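Local atomic coordinates of mandelate racemase/muconate lactonizing protein (Thermobispora bispora, PDB entry 3VC5), a protein that probably catalyses the magnesium-dependent dehydration of D-glucarate to 5-dehydro-4-deoxy-D-glucarate, the first step of D-glucarate breakdown. Residues Val106-Val111 and Ser121-Thr126. Numbering follows the deposited sequence.
Sequences VGANIV and SSRVKT
Thr126 and Val111 illustrate how a side chain in the first turn of a helix can hold a passing loop by one direct hydrogen bond and one through a water. Val111 N donates to Thr126 OG1, fairly straight at 157°. The same hydroxyl donates to Ser122 O at 2.8 Å. Ser122 O also accepts from Thr126 N, the two donors coming from opposite faces of its carbonyl plane. A water extends the network, donating to Thr126 OG1 and to Val111 O and accepting from Ser122 N. Apolar contacts use the other branch of the threonine: with CG2 anti to the backbone N (OG1 at chi1 -64°), the methyl meets Val106 CG1 at 3.7 Å and also touches Val111 CG2. Ile110 CG2 rests on Ser121 CB, 3.6 Å away.

Within the N-terminal domain of this enolase-superfamily enzyme, away from the annotated sites, the contact joins the loop leaving helix 95-106 to the start of helix 123-146. Ser122 is the N-cap, its OG accepting from Lys125 N. The loop opens with a type II' turn, Val106 to Asn109, and Val106 O accepts from both Asn109 N and Asn109 ND2.

The Arg123 guanidinium meets the backbone of the turn, its chain bending at chi2 and chi3 to lay one face against the Gly107-Ala108 peptide. NH1 makes a weak bond to Asn109 O, although its modelled position is uncertain.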
ATOM      1  N   VAL A 106     -17.390 -10.383 -12.888  1.00 27.73           N
ATOM      2  CA  VAL A 106     -17.606 -11.359 -11.831  1.00 30.68           C
ATOM      3  C   VAL A 106     -18.994 -11.162 -11.265  1.00 32.41           C
ATOM      4  O   VAL A 106     -19.676 -12.125 -10.946  1.00 33.62           O
ATOM      5  CB  VAL A 106     -16.542 -11.203 -10.715  1.00 31.18           C
ATOM      6  CG1 VAL A 106     -16.935 -11.941  -9.436  1.00 34.60           C
ATOM      7  CG2 VAL A 106     -15.181 -11.687 -11.221  1.00 30.03           C
ATOM      8  N   GLY A 107     -19.405  -9.901 -11.154  1.00 30.83           N
ATOM      9  CA  GLY A 107     -20.782  -9.585 -10.815  1.00 37.17           C
ATOM     10  C   GLY A 107     -21.061 -10.229  -9.482  1.00 41.93           C
ATOM     11  O   GLY A 107     -20.350  -9.977  -8.495  1.00 39.25           O
ATOM     12  N   ALA A 108     -22.085 -11.084  -9.464  1.00 40.55           N
ATOM     13  CA  ALA A 108     -22.554 -11.719  -8.244  1.00 41.75           C
ATOM     14  C   ALA A 108     -21.899 -13.075  -7.946  1.00 41.89           C
ATOM     15  O   ALA A 108     -22.143 -13.717  -6.897  1.00 42.79           O
ATOM     16  CB  ALA A 108     -24.059 -11.879  -8.336  1.00 41.83           C
ATOM     17  N   ASN A 109     -21.086 -13.534  -8.875  1.00 34.77           N
ATOM     18  CA  ASN A 109     -20.498 -14.850  -8.746  1.00 30.31           C
ATOM     19  C   ASN A 109     -19.529 -14.836  -7.547  1.00 34.61           C
ATOM     20  O   ASN A 109     -18.792 -13.850  -7.346  1.00 37.19           O
ATOM     21  CB  ASN A 109     -19.744 -15.164 -10.034  1.00 32.61           C
ATOM     22  CG  ASN A 109     -20.661 -15.543 -11.171  1.00 41.83           C
ATOM     23  OD1 ASN A 109     -21.198 -16.647 -11.199  1.00 48.15           O
ATOM     24  ND2 ASN A 109     -20.828 -14.634 -12.133  1.00 47.13           N
ATOM     25  N   ILE A 110     -19.593 -15.858  -6.703  1.00 28.77           N
ATOM     26  CA  ILE A 110     -18.512 -16.138  -5.753  1.00 27.94           C
ATOM     27  C   ILE A 110     -17.983 -17.550  -6.052  1.00 31.81           C
ATOM     28  O   ILE A 110     -18.730 -18.531  -5.994  1.00 34.56           O
ATOM     29  CB  ILE A 110     -18.966 -16.082  -4.294  1.00 29.78           C
ATOM     30  CG1 ILE A 110     -19.284 -14.645  -3.885  1.00 36.77           C
ATOM     31  CG2 ILE A 110     -17.858 -16.648  -3.377  1.00 31.12           C
ATOM     32  CD1 ILE A 110     -19.947 -14.518  -2.460  1.00 39.44           C
ATOM     33  N   VAL A 111     -16.698 -17.652  -6.392  1.00 28.90           N
ATOM     34  CA  VAL A 111     -16.130 -18.925  -6.816  1.00 27.91           C
ATOM     35  C   VAL A 111     -15.559 -19.587  -5.571  1.00 29.12           C
ATOM     36  O   VAL A 111     -14.723 -18.994  -4.860  1.00 30.13           O
ATOM     37  CB  VAL A 111     -15.018 -18.723  -7.880  1.00 31.60           C
ATOM     38  CG1 VAL A 111     -14.283 -20.043  -8.177  1.00 34.87           C
ATOM     39  CG2 VAL A 111     -15.578 -18.094  -9.157  1.00 32.40           C
ATOM     40  N   SER A 121     -14.222 -18.326   0.672  1.00 27.40           N
ATOM     41  CA  SER A 121     -14.472 -17.563  -0.541  1.00 26.79           C
ATOM     42  C   SER A 121     -15.270 -16.319  -0.195  1.00 27.24           C
ATOM     43  O   SER A 121     -16.028 -16.297   0.793  1.00 32.55           O
ATOM     44  CB  SER A 121     -15.291 -18.419  -1.520  1.00 35.26           C
ATOM     45  OG  SER A 121     -14.624 -19.639  -1.804  1.00 42.99           O
ATOM     46  N   SER A 122     -15.146 -15.294  -1.034  1.00 28.26           N
ATOM     47  CA  SER A 122     -15.907 -14.076  -0.841  1.00 27.00           C
ATOM     48  C   SER A 122     -15.945 -13.341  -2.164  1.00 27.07           C
ATOM     49  O   SER A 122     -15.231 -13.698  -3.116  1.00 25.19           O
ATOM     50  CB  SER A 122     -15.256 -13.173   0.206  1.00 26.86           C
ATOM     51  OG  SER A 122     -13.927 -12.838  -0.160  1.00 27.81           O
ATOM     52  N   ARG A 123     -16.740 -12.286  -2.217  1.00 26.98           N
ATOM     53  CA  ARG A 123     -16.796 -11.476  -3.430  1.00 24.50           C
ATOM     54  C   ARG A 123     -15.457 -10.837  -3.751  1.00 27.35           C
ATOM     55  O   ARG A 123     -14.987 -10.935  -4.897  1.00 26.40           O
ATOM     56  CB  ARG A 123     -17.855 -10.380  -3.328  1.00 27.19           C
ATOM     57  CG  ARG A 123     -17.926  -9.509  -4.587  1.00 26.15           C
ATOM     58  CD  ARG A 123     -18.722 -10.182  -5.704  1.00 34.49           C
ATOM     59  NE  ARG A 123     -20.155  -9.870  -5.644  1.00 50.94           N
ATOM     60  CZ  ARG A 123     -21.120 -10.782  -5.574  1.00 51.72           C
ATOM     61  NH1 ARG A 123     -20.809 -12.068  -5.561  1.00 51.96           N
ATOM     62  NH2 ARG A 123     -22.400 -10.411  -5.525  1.00 43.70           N
ATOM     63  N   VAL A 124     -14.834 -10.186  -2.771  1.00 23.95           N
ATOM     64  CA  VAL A 124     -13.566  -9.507  -3.040  1.00 24.29           C
ATOM     65  C   VAL A 124     -12.503 -10.532  -3.398  1.00 23.09           C
ATOM     66  O   VAL A 124     -11.736 -10.310  -4.308  1.00 23.84           O
ATOM     67  CB  VAL A 124     -13.105  -8.579  -1.878  1.00 25.17           C
ATOM     68  CG1 VAL A 124     -11.681  -8.092  -2.077  1.00 24.48           C
ATOM     69  CG2 VAL A 124     -14.107  -7.430  -1.708  1.00 30.10           C
ATOM     70  N   LYS A 125     -12.424 -11.647  -2.668  1.00 22.48           N
ATOM     71  CA  LYS A 125     -11.383 -12.603  -2.997  1.00 21.30           C
ATOM     72  C   LYS A 125     -11.590 -13.159  -4.407  1.00 21.45           C
ATOM     73  O   LYS A 125     -10.610 -13.452  -5.125  1.00 21.49           O
ATOM     74  CB  LYS A 125     -11.355 -13.738  -1.944  1.00 23.77           C
ATOM     75  CG  LYS A 125     -10.114 -14.626  -1.986  1.00 22.95           C
ATOM     76  CD  LYS A 125     -10.178 -15.646  -0.851  1.00 29.94           C
ATOM     77  CE  LYS A 125      -9.276 -16.798  -1.007  1.00 30.94           C
ATOM     78  NZ  LYS A 125      -9.880 -18.067  -0.470  1.00 28.54           N
ATOM     79  N   THR A 126     -12.848 -13.344  -4.815  1.00 22.20           N
ATOM     80  CA  THR A 126     -13.130 -13.861  -6.162  1.00 22.18           C
ATOM     81  C   THR A 126     -12.645 -12.862  -7.215  1.00 22.97           C
ATOM     82  O   THR A 126     -11.924 -13.226  -8.177  1.00 23.13           O
ATOM     83  CB  THR A 126     -14.631 -14.131  -6.337  1.00 22.70           C
ATOM     84  OG1 THR A 126     -15.000 -15.173  -5.427  1.00 24.05           O
ATOM     85  CG2 THR A 126     -14.940 -14.585  -7.776  1.00 24.70           C
TER
HETATM   86  O   HOH W   1     -13.425 -16.502  -3.325  1.00 31.40           O